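Local atomic coordinates of serine acetyltransferase (Entamoeba histolytica, PDB entry 3Q1X), a protein that probably catalyses O-acetylation of L-serine, a step of cysteine biosynthesis, and holds bound L-serine in this crystal. Residues Q39-I44 / T66-Y71; D74-Y79 / R148-E153; R137-L142 / R152-S157. All coordinates share one frame; numbering follows the deposited sequence.

Overall arrangement
The three contacts lie in the helical N-terminal part of the chain, ahead of the left-handed beta helix. Contact 1 brings helix 36-45 against helix 59-79 and closes a loop of 21 residues. It closes before either of the others opens. Contact 2 opens further along helix 59-79 and spans 68 residues to the start of helix 150-162. Contact 3 pairs helix 128-144 with helix 150-162 and opens within the long loop of contact 2. Both end on helix 150-162, where they share R152 and E153. L142 of contact 3 packs on V76 and Y150 of contact 2, and L41 of contact 1 meets I138 of contact 3. Contacts 2 and 3 also border the second subunit.

Contact 1 (Q39-I44 / T66-Y71); sequences QKLRKI and TKLVDY
L68 reaches across to K40, L41 and I44, and these apolar contacts form the heart of the pairing. Its CG lies anti to the backbone N (chi1 -175°), and its two methyls serve different partners. CD1 of L68 rests 3.7 Å from CB of K40. CD2 of L68 meets two methyl groups. CD2 of L41 is 3.5 Å away from it, slightly tighter than usual van der Waals contact, and these two side chains cross at about a right angle. CD1 of I44 lies 3.6 Å from the same L68 CD2. L41 starts out beside the interface, but its branch swings in to make the touch.

The aliphatic parts of the two lysine chains also touch, crossing obliquely. CE of K40 is 3.9 Å from CB of K67 and sits about equally near its CD. K67 is bent toward its end, and its tip leads away from helix 36-45 on the exposed side.

NZ of K40 and NZ of K67 stand 5.9 Å apart. K40 NZ has a salt bridge to E64, which probably offsets the repulsion between the two like charges. No hydrogen bond joins 39-44 to 66-71.

This is an antiparallel helix pair in the all-helical N-terminal part, ahead of the left-handed beta helix. The N-to-C directions differ by 147°, with segment axes 9.7 Å apart at closest approach. Helix 2-18 adds a third partner: its L12 touches I44, while its I5 touches T66 and V69. L65 and E64 extend the surface that helix 59-79 offers to I44. On another side, L41 packs on I138 of helix 128-144, and R42 hydrogen-bonds Q131 of that same helix.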
loop_
_atom_site.group_PDB
_atom_site.type_symbol
_atom_site.label_atom_id
_atom_site.label_comp_id
_atom_site.label_asym_id
_atom_site.label_seq_id
_atom_site.Cartn_x
_atom_site.Cartn_y
_atom_site.Cartn_z
ATOM N N GLN A 39 -4.714 4.910 -16.034
ATOM C CA GLN A 39 -4.669 4.189 -17.315
ATOM C C GLN A 39 -4.788 5.164 -18.488
ATOM O O GLN A 39 -3.972 5.144 -19.414
ATOM C CB GLN A 39 -5.785 3.134 -17.357
ATOM C CG GLN A 39 -5.809 2.260 -18.608
ATOM C CD GLN A 39 -4.803 1.126 -18.572
ATOM O OE1 GLN A 39 -4.028 0.991 -17.627
ATOM N NE2 GLN A 39 -4.813 0.299 -19.607
ATOM N N LYS A 40 -5.792 6.033 -18.412
ATOM C CA LYS A 40 -6.075 7.007 -19.462
ATOM C C LYS A 40 -5.015 8.098 -19.558
ATOM O O LYS A 40 -4.539 8.393 -20.648
ATOM C CB LYS A 40 -7.483 7.596 -19.301
ATOM C CG LYS A 40 -8.618 6.618 -19.644
ATOM C CD LYS A 40 -8.253 5.766 -20.854
ATOM C CE LYS A 40 -9.371 4.830 -21.274
ATOM N NZ LYS A 40 -8.802 3.709 -22.073
ATOM N N LEU A 41 -4.627 8.674 -18.422
ATOM C CA LEU A 41 -3.672 9.778 -18.423
ATOM C C LEU A 41 -2.276 9.332 -18.863
ATOM O O LEU A 41 -1.549 10.103 -19.500
ATOM C CB LEU A 41 -3.621 10.475 -17.063
ATOM C CG LEU A 41 -4.809 11.348 -16.644
ATOM C CD1 LEU A 41 -4.786 11.607 -15.148
ATOM C CD2 LEU A 41 -4.819 12.664 -17.414
ATOM N N ARG A 42 -1.922 8.089 -18.534
ATOM C CA ARG A 42 -0.667 7.485 -19.010
ATOM C C ARG A 42 -0.601 7.491 -20.550
ATOM O O ARG A 42 0.414 7.880 -21.128
ATOM C CB ARG A 42 -0.449 6.073 -18.414
ATOM C CG ARG A 42 -0.246 6.073 -16.877
ATOM C CD ARG A 42 0.688 5.009 -16.266
ATOM N NE ARG A 42 0.202 3.638 -16.367
ATOM C CZ ARG A 42 0.563 2.601 -15.597
ATOM N NH1 ARG A 42 1.399 2.715 -14.560
ATOM N NH2 ARG A 42 0.047 1.418 -15.858
ATOM N N LYS A 43 -1.699 7.095 -21.196
ATOM C CA LYS A 43 -1.782 7.029 -22.659
ATOM C C LYS A 43 -1.751 8.413 -23.292
ATOM O O LYS A 43 -1.087 8.628 -24.314
ATOM C CB LYS A 43 -3.042 6.274 -23.104
ATOM C CG LYS A 43 -2.953 4.771 -22.887
ATOM C CD LYS A 43 -4.153 4.023 -23.444
ATOM C CE LYS A 43 -3.851 2.533 -23.515
ATOM N NZ LYS A 43 -5.080 1.702 -23.556
ATOM N N ILE A 44 -2.466 9.347 -22.667
ATOM C CA ILE A 44 -2.594 10.721 -23.152
ATOM C C ILE A 44 -1.268 11.485 -23.103
ATOM O O ILE A 44 -0.874 12.129 -24.081
ATOM C CB ILE A 44 -3.673 11.481 -22.337
ATOM C CG1 ILE A 44 -5.050 10.813 -22.514
ATOM C CG2 ILE A 44 -3.709 12.963 -22.717
ATOM C CD1 ILE A 44 -6.104 11.243 -21.495
ATOM N N THR A 66 -11.212 11.669 -24.807
ATOM C CA THR A 66 -12.677 11.598 -24.759
ATOM C C THR A 66 -13.153 10.585 -23.716
ATOM O O THR A 66 -14.066 10.876 -22.937
ATOM C CB THR A 66 -13.258 11.244 -26.158
ATOM O OG1 THR A 66 -12.848 12.246 -27.096
ATOM C CG2 THR A 66 -14.798 11.177 -26.136
ATOM N N LYS A 67 -12.537 9.402 -23.706
ATOM C CA LYS A 67 -12.890 8.372 -22.729
ATOM C C LYS A 67 -12.669 8.870 -21.307
ATOM O O LYS A 67 -13.524 8.672 -20.440
ATOM C CB LYS A 67 -12.110 7.077 -22.963
ATOM C CG LYS A 67 -12.509 6.324 -24.216
ATOM C CD LYS A 67 -12.086 4.862 -24.110
ATOM C CE LYS A 67 -11.563 4.311 -25.433
ATOM N NZ LYS A 67 -12.601 4.251 -26.496
ATOM N N LEU A 68 -11.531 9.525 -21.082
ATOM C CA LEU A 68 -11.226 10.140 -19.784
ATOM C C LEU A 68 -12.211 11.244 -19.403
ATOM O O LEU A 68 -12.716 11.267 -18.279
ATOM C CB LEU A 68 -9.798 10.693 -19.750
ATOM C CG LEU A 68 -9.325 11.244 -18.394
ATOM C CD1 LEU A 68 -9.250 10.166 -17.308
ATOM C CD2 LEU A 68 -8.009 11.961 -18.535
ATOM N N VAL A 69 -12.465 12.161 -20.336
ATOM C CA VAL A 69 -13.408 13.254 -20.119
ATOM C C VAL A 69 -14.799 12.720 -19.765
ATOM O O VAL A 69 -15.428 13.185 -18.816
ATOM C CB VAL A 69 -13.460 14.209 -21.355
ATOM C CG1 VAL A 69 -14.799 14.940 -21.445
ATOM C CG2 VAL A 69 -12.307 15.195 -21.296
ATOM N N ASP A 70 -15.269 11.731 -20.517
ATOM C CA ASP A 70 -16.593 11.170 -20.256
ATOM C C ASP A 70 -16.667 10.531 -18.867
ATOM O O ASP A 70 -17.670 10.684 -18.167
ATOM C CB ASP A 70 -17.002 10.184 -21.352
ATOM C CG ASP A 70 -17.378 10.877 -22.662
ATOM O OD1 ASP A 70 -17.752 12.073 -22.652
ATOM O OD2 ASP A 70 -17.315 10.211 -23.716
ATOM N N TYR A 71 -15.587 9.857 -18.464
ATOM C CA TYR A 71 -15.525 9.177 -17.168
ATOM C C TYR A 71 -15.523 10.169 -16.001
ATOM O O TYR A 71 -16.302 10.010 -15.048
ATOM C CB TYR A 71 -14.308 8.245 -17.104
ATOM C CG TYR A 71 -14.193 7.443 -15.821
ATOM C CD1 TYR A 71 -14.689 6.142 -15.737
ATOM C CD2 TYR A 71 -13.575 7.984 -14.694
ATOM C CE1 TYR A 71 -14.578 5.399 -14.551
ATOM C CE2 TYR A 71 -13.463 7.257 -13.508
ATOM C CZ TYR A 71 -13.965 5.969 -13.443
ATOM O OH TYR A 71 -13.847 5.256 -12.266
#

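Contact 2 (D74-Y79 / R148-E153); sequences DSVTAY and RYYCRE
S75 CB sits over one face of the Y150 ring in a CH-pi contact. It lies 3.6 Å from the ring centroid and 15° off the ring normal. V76 CG2 lies 3.6 Å from Y150 CD2, the two side chains crossing at about a right angle. Y79 fits closely as well. Its CD1 is 3.4 Å from Y149 CB, and Y150 N lies over one face of its ring, toward the rim. The contact thus joins the C-terminal end of helix 59-79 to the first turn of helix 150-162, within the helical N-terminal part that precedes the left-handed beta helix. E147 accepts hydrogen bonds from the backbone N atoms of Y149, Y150 and C151 at that helix start. Between the two segments, a weak hydrogen bond of 2.9 Å from Y79 OH to E153 OE1 joins the polar ends, which R125 of the second subunit grips more strongly. Ring and carboxylate planes are 76° apart. A water lies 3.0 Å from S75 OG and donates to E153 OE1. The looser side is the Y149 ring, which leads away from helix 59-79 and is partly exposed. It meets the Y79 ring rim to rim, with centroids 5.9 Å apart.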
loop_
_atom_site.group_PDB
_atom_site.type_symbol
_atom_site.label_atom_id
_atom_site.label_comp_id
_atom_site.label_asym_id
_atom_site.label_seq_id
_atom_site.Cartn_x
_atom_site.Cartn_y
_atom_site.Cartn_z
ATOM N N ASP A 74 -18.841 12.026 -15.730
ATOM C CA ASP A 74 -19.845 11.151 -15.103
ATOM C C ASP A 74 -19.706 11.078 -13.583
ATOM O O ASP A 74 -20.698 11.197 -12.855
ATOM C CB ASP A 74 -19.836 9.758 -15.749
ATOM C CG ASP A 74 -20.510 9.750 -17.124
ATOM O OD1 ASP A 74 -21.104 10.779 -17.506
ATOM O OD2 ASP A 74 -20.449 8.717 -17.826
ATOM N N SER A 75 -18.468 10.939 -13.115
ATOM C CA SER A 75 -18.175 10.877 -11.688
ATOM C C SER A 75 -18.389 12.215 -10.972
ATOM O O SER A 75 -18.947 12.253 -9.876
ATOM C CB SER A 75 -16.749 10.378 -11.474
ATOM O OG SER A 75 -16.606 9.054 -11.964
ATOM N N VAL A 76 -17.974 13.316 -11.593
ATOM C CA VAL A 76 -18.220 14.628 -10.992
ATOM C C VAL A 76 -19.723 14.902 -10.905
ATOM O O VAL A 76 -20.191 15.419 -9.904
ATOM C CB VAL A 76 -17.477 15.787 -11.715
ATOM C CG1 VAL A 76 -17.882 17.136 -11.129
ATOM C CG2 VAL A 76 -15.979 15.614 -11.587
ATOM N N THR A 77 -20.471 14.537 -11.950
ATOM C CA THR A 77 -21.928 14.715 -11.954
ATOM C C THR A 77 -22.602 13.937 -10.805
ATOM O O THR A 77 -23.500 14.457 -10.124
ATOM C CB THR A 77 -22.535 14.286 -13.306
ATOM O OG1 THR A 77 -22.020 15.130 -14.353
ATOM C CG2 THR A 77 -24.057 14.384 -13.275
ATOM N N ALA A 78 -22.160 12.700 -10.592
ATOM C CA ALA A 78 -22.718 11.850 -9.529
ATOM C C ALA A 78 -22.644 12.505 -8.148
ATOM O O ALA A 78 -23.604 12.454 -7.382
ATOM C CB ALA A 78 -22.050 10.479 -9.519
ATOM N N TYR A 79 -21.513 13.140 -7.858
ATOM C CA TYR A 79 -21.274 13.781 -6.568
ATOM C C TYR A 79 -21.777 15.219 -6.491
ATOM O O TYR A 79 -21.975 15.761 -5.401
ATOM C CB TYR A 79 -19.780 13.776 -6.262
ATOM C CG TYR A 79 -19.228 12.437 -5.832
ATOM C CD1 TYR A 79 -19.351 12.000 -4.512
ATOM C CD2 TYR A 79 -18.567 11.618 -6.744
ATOM C CE1 TYR A 79 -18.818 10.780 -4.123
ATOM C CE2 TYR A 79 -18.048 10.405 -6.370
ATOM C CZ TYR A 79 -18.170 9.991 -5.059
ATOM O OH TYR A 79 -17.650 8.781 -4.676
ATOM N N ARG A 148 -15.039 18.777 -4.237
ATOM C CA ARG A 148 -14.527 18.312 -2.955
ATOM C C ARG A 148 -14.698 16.811 -2.720
ATOM O O ARG A 148 -14.224 16.286 -1.718
ATOM C CB ARG A 148 -15.180 19.109 -1.814
ATOM C CG ARG A 148 -14.817 20.606 -1.782
ATOM C CD ARG A 148 -13.375 20.791 -1.331
ATOM N NE ARG A 148 -12.987 22.198 -1.321
ATOM C CZ ARG A 148 -12.549 22.871 -2.383
ATOM N NH1 ARG A 148 -12.443 22.271 -3.559
ATOM N NH2 ARG A 148 -12.222 24.153 -2.267
ATOM N N TYR A 149 -15.372 16.130 -3.638
ATOM C CA TYR A 149 -15.691 14.717 -3.457
ATOM C C TYR A 149 -14.933 13.781 -4.402
ATOM O O TYR A 149 -14.112 12.951 -3.959
ATOM C CB TYR A 149 -17.198 14.507 -3.601
ATOM C CG TYR A 149 -17.980 14.956 -2.381
ATOM C CD1 TYR A 149 -18.275 16.305 -2.184
ATOM C CD2 TYR A 149 -18.418 14.038 -1.426
ATOM C CE1 TYR A 149 -18.979 16.735 -1.065
ATOM C CE2 TYR A 149 -19.133 14.462 -0.294
ATOM C CZ TYR A 149 -19.403 15.817 -0.128
ATOM O OH TYR A 149 -20.104 16.267 0.972
ATOM N N TYR A 150 -15.216 13.890 -5.699
ATOM C CA TYR A 150 -14.601 12.977 -6.656
ATOM C C TYR A 150 -13.072 13.132 -6.728
ATOM O O TYR A 150 -12.359 12.129 -6.849
ATOM C CB TYR A 150 -15.278 13.034 -8.045
ATOM C CG TYR A 150 -14.483 12.308 -9.107
ATOM C CD1 TYR A 150 -14.278 10.923 -9.044
ATOM C CD2 TYR A 150 -13.909 13.011 -10.154
ATOM C CE1 TYR A 150 -13.510 10.268 -10.016
ATOM C CE2 TYR A 150 -13.164 12.373 -11.125
ATOM C CZ TYR A 150 -12.962 11.009 -11.057
ATOM O OH TYR A 150 -12.205 10.403 -12.036
ATOM N N CYS A 151 -12.567 14.368 -6.622
ATOM C CA CYS A 151 -11.104 14.592 -6.622
ATOM C C CYS A 151 -10.421 13.869 -5.456
ATOM O O CYS A 151 -9.303 13.378 -5.603
ATOM C CB CYS A 151 -10.736 16.091 -6.652
ATOM S SG CYS A 151 -11.245 17.078 -5.194
ATOM N N ARG A 152 -11.106 13.772 -4.315
ATOM C CA ARG A 152 -10.598 12.956 -3.218
ATOM C C ARG A 152 -10.650 11.456 -3.531
ATOM O O ARG A 152 -9.700 10.732 -3.223
ATOM C CB ARG A 152 -11.321 13.259 -1.902
ATOM C CG ARG A 152 -10.863 12.366 -0.746
ATOM C CD ARG A 152 -9.408 12.616 -0.320
ATOM N NE ARG A 152 -9.022 11.778 0.823
ATOM C CZ ARG A 152 -9.231 12.083 2.104
ATOM N NH1 ARG A 152 -9.820 13.225 2.451
ATOM N NH2 ARG A 152 -8.848 11.238 3.049
ATOM N N GLU A 153 -11.743 10.997 -4.155
ATOM C CA GLU A 153 -11.891 9.587 -4.531
ATOM C C GLU A 153 -10.789 9.157 -5.495
ATOM O O GLU A 153 -10.194 8.091 -5.349
ATOM C CB GLU A 153 -13.257 9.329 -5.173
ATOM C CG GLU A 153 -13.541 7.858 -5.457
ATOM C CD GLU A 153 -15.010 7.598 -5.741
ATOM O OE1 GLU A 153 -15.593 8.302 -6.594
ATOM O OE2 GLU A 153 -15.579 6.697 -5.106
HETATM O O HOH W 1 -15.463 7.470 -9.706
#

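Contact 3 (R137-L142 / R152-S157); sequences RIAHVL and REMMES
A139 turns its CB toward helix 150-162, where the sulfurs of M154 and M155 both approach it. M155 comes closer, with SD 3.5 Å from A139 CB. M154 SD is 4.0 Å from A139 CB. The two methionines arrive with different shapes. In M154, CG is anti to the backbone N (chi1 -166°), and the chain stays extended as far as SD. It then bends at chi3 (-36°), and CE ends 3.5 Å from L142 CD1. The L142 and M154 side chains cross there at about a right angle. In M155, CG lies beside the backbone N, and the chain is bent at both chi2 and chi3. Its CG also touches A139 CB. I138 contributes little: its CG2 is 4.4 Å from M154 SD, and the rest of its side chain leads away.

No hydrogen bond crosses between the segments. The strong polar grip lies within 152-157, where R152 starts off away from helix 128-144. Its guanidinium holds E156 side-on, with NE and NH2 both directed at OE2. The R152 NE to E156 OE2 salt bridge is 2.9 Å long and nearly straight, and it uses the anti lone pair of that oxygen. The NH2 bond to the same OE2 is longer and more bent.

The two helices follow one another in the chain and form an antiparallel helical hairpin. Their segment axes make an angle of 164° and approach to 9.5 Å. L142 is also backed by C88 and I92 of helix 82-113. V135 of helix 128-144 touches both methionines, while I138 packs on F45 of helix 36-45. Beyond R152 and E156 lies the second subunit, whose L122 touches R152 and whose P128 touches E156.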
loop_
_atom_site.group_PDB
_atom_site.type_symbol
_atom_site.label_atom_id
_atom_site.label_comp_id
_atom_site.label_asym_id
_atom_site.label_seq_id
_atom_site.Cartn_x
_atom_site.Cartn_y
_atom_site.Cartn_z
ATOM N N ARG A 137 -1.980 15.915 -10.433
ATOM C CA ARG A 137 -1.997 17.186 -11.144
ATOM C C ARG A 137 -3.362 17.444 -11.777
ATOM O O ARG A 137 -3.809 18.598 -11.885
ATOM C CB ARG A 137 -0.835 17.278 -12.138
ATOM C CG ARG A 137 0.513 17.367 -11.403
ATOM C CD ARG A 137 1.586 18.105 -12.195
ATOM N NE ARG A 137 2.887 18.046 -11.521
ATOM C CZ ARG A 137 3.250 18.844 -10.519
ATOM N NH1 ARG A 137 2.417 19.787 -10.070
ATOM N NH2 ARG A 137 4.449 18.711 -9.975
ATOM N N ILE A 138 -4.047 16.364 -12.146
ATOM C CA ILE A 138 -5.412 16.486 -12.651
ATOM C C ILE A 138 -6.416 16.671 -11.507
ATOM O O ILE A 138 -7.249 17.577 -11.564
ATOM C CB ILE A 138 -5.779 15.334 -13.615
ATOM C CG1 ILE A 138 -5.178 15.603 -15.011
ATOM C CG2 ILE A 138 -7.293 15.157 -13.710
ATOM C CD1 ILE A 138 -3.678 15.372 -15.130
ATOM N N ALA A 139 -6.312 15.844 -10.461
ATOM C CA ALA A 139 -7.168 15.977 -9.271
ATOM C C ALA A 139 -7.152 17.392 -8.676
ATOM O O ALA A 139 -8.188 17.906 -8.222
ATOM C CB ALA A 139 -6.786 14.947 -8.221
ATOM N N HIS A 140 -5.981 18.026 -8.678
ATOM C CA HIS A 140 -5.852 19.398 -8.194
ATOM C C HIS A 140 -6.664 20.419 -9.001
ATOM O O HIS A 140 -7.211 21.365 -8.421
ATOM C CB HIS A 140 -4.381 19.824 -8.097
ATOM C CG HIS A 140 -4.189 21.168 -7.467
ATOM N ND1 HIS A 140 -4.545 21.438 -6.164
ATOM C CD2 HIS A 140 -3.699 22.326 -7.972
ATOM C CE1 HIS A 140 -4.279 22.702 -5.891
ATOM N NE2 HIS A 140 -3.756 23.261 -6.967
ATOM N N VAL A 141 -6.770 20.224 -10.320
ATOM C CA VAL A 141 -7.593 21.130 -11.154
ATOM C C VAL A 141 -9.075 21.049 -10.757
ATOM O O VAL A 141 -9.768 22.069 -10.687
ATOM C CB VAL A 141 -7.386 20.901 -12.675
ATOM C CG1 VAL A 141 -8.210 21.889 -13.485
ATOM C CG2 VAL A 141 -5.925 21.065 -13.036
ATOM N N LEU A 142 -9.546 19.832 -10.484
ATOM C CA LEU A 142 -10.872 19.625 -9.914
ATOM C C LEU A 142 -11.046 20.373 -8.596
ATOM O O LEU A 142 -12.052 21.067 -8.406
ATOM C CB LEU A 142 -11.164 18.136 -9.726
ATOM C CG LEU A 142 -11.566 17.359 -10.977
ATOM C CD1 LEU A 142 -11.767 15.903 -10.631
ATOM C CD2 LEU A 142 -12.837 17.938 -11.579
ATOM N N ARG A 152 -11.106 13.772 -4.315
ATOM C CA ARG A 152 -10.598 12.956 -3.218
ATOM C C ARG A 152 -10.650 11.456 -3.531
ATOM O O ARG A 152 -9.700 10.732 -3.223
ATOM C CB ARG A 152 -11.321 13.259 -1.902
ATOM C CG ARG A 152 -10.863 12.366 -0.746
ATOM C CD ARG A 152 -9.408 12.616 -0.320
ATOM N NE ARG A 152 -9.022 11.778 0.823
ATOM C CZ ARG A 152 -9.231 12.083 2.104
ATOM N NH1 ARG A 152 -9.820 13.225 2.451
ATOM N NH2 ARG A 152 -8.848 11.238 3.049
ATOM N N GLU A 153 -11.743 10.997 -4.155
ATOM C CA GLU A 153 -11.891 9.587 -4.531
ATOM C C GLU A 153 -10.789 9.157 -5.495
ATOM O O GLU A 153 -10.194 8.091 -5.349
ATOM C CB GLU A 153 -13.257 9.329 -5.173
ATOM C CG GLU A 153 -13.541 7.858 -5.457
ATOM C CD GLU A 153 -15.010 7.598 -5.741
ATOM O OE1 GLU A 153 -15.593 8.302 -6.594
ATOM O OE2 GLU A 153 -15.579 6.697 -5.106
ATOM N N MET A 154 -10.527 10.014 -6.478
ATOM C CA MET A 154 -9.451 9.782 -7.436
ATOM C C MET A 154 -8.112 9.594 -6.726
ATOM O O MET A 154 -7.370 8.650 -7.014
ATOM C CB MET A 154 -9.365 10.955 -8.408
ATOM C CG MET A 154 -8.514 10.684 -9.635
ATOM S SD MET A 154 -8.233 12.157 -10.649
ATOM C CE MET A 154 -9.797 12.960 -10.474
ATOM N N MET A 155 -7.810 10.478 -5.778
ATOM C CA MET A 155 -6.551 10.363 -5.037
ATOM C C MET A 155 -6.506 9.167 -4.074
ATOM O O MET A 155 -5.423 8.658 -3.759
ATOM C CB MET A 155 -6.223 11.658 -4.296
ATOM C CG MET A 155 -5.939 12.838 -5.200
ATOM S SD MET A 155 -4.845 12.479 -6.569
ATOM C CE MET A 155 -3.295 12.186 -5.709
ATOM N N GLU A 156 -7.669 8.692 -3.633
ATOM C CA GLU A 156 -7.719 7.446 -2.862
ATOM C C GLU A 156 -7.396 6.203 -3.714
ATOM O O GLU A 156 -6.877 5.195 -3.197
ATOM C CB GLU A 156 -9.058 7.291 -2.136
ATOM C CG GLU A 156 -9.225 8.212 -0.916
ATOM C CD GLU A 156 -8.093 8.128 0.090
ATOM O OE1 GLU A 156 -7.480 7.051 0.254
ATOM O OE2 GLU A 156 -7.826 9.160 0.733
ATOM N N SER A 157 -7.679 6.274 -5.015
ATOM C CA SER A 157 -7.176 5.262 -5.954
ATOM C C SER A 157 -5.643 5.261 -5.997
ATOM O O SER A 157 -5.007 4.211 -5.911
ATOM C CB SER A 157 -7.750 5.453 -7.355
ATOM O OG SER A 157 -9.134 5.164 -7.389
#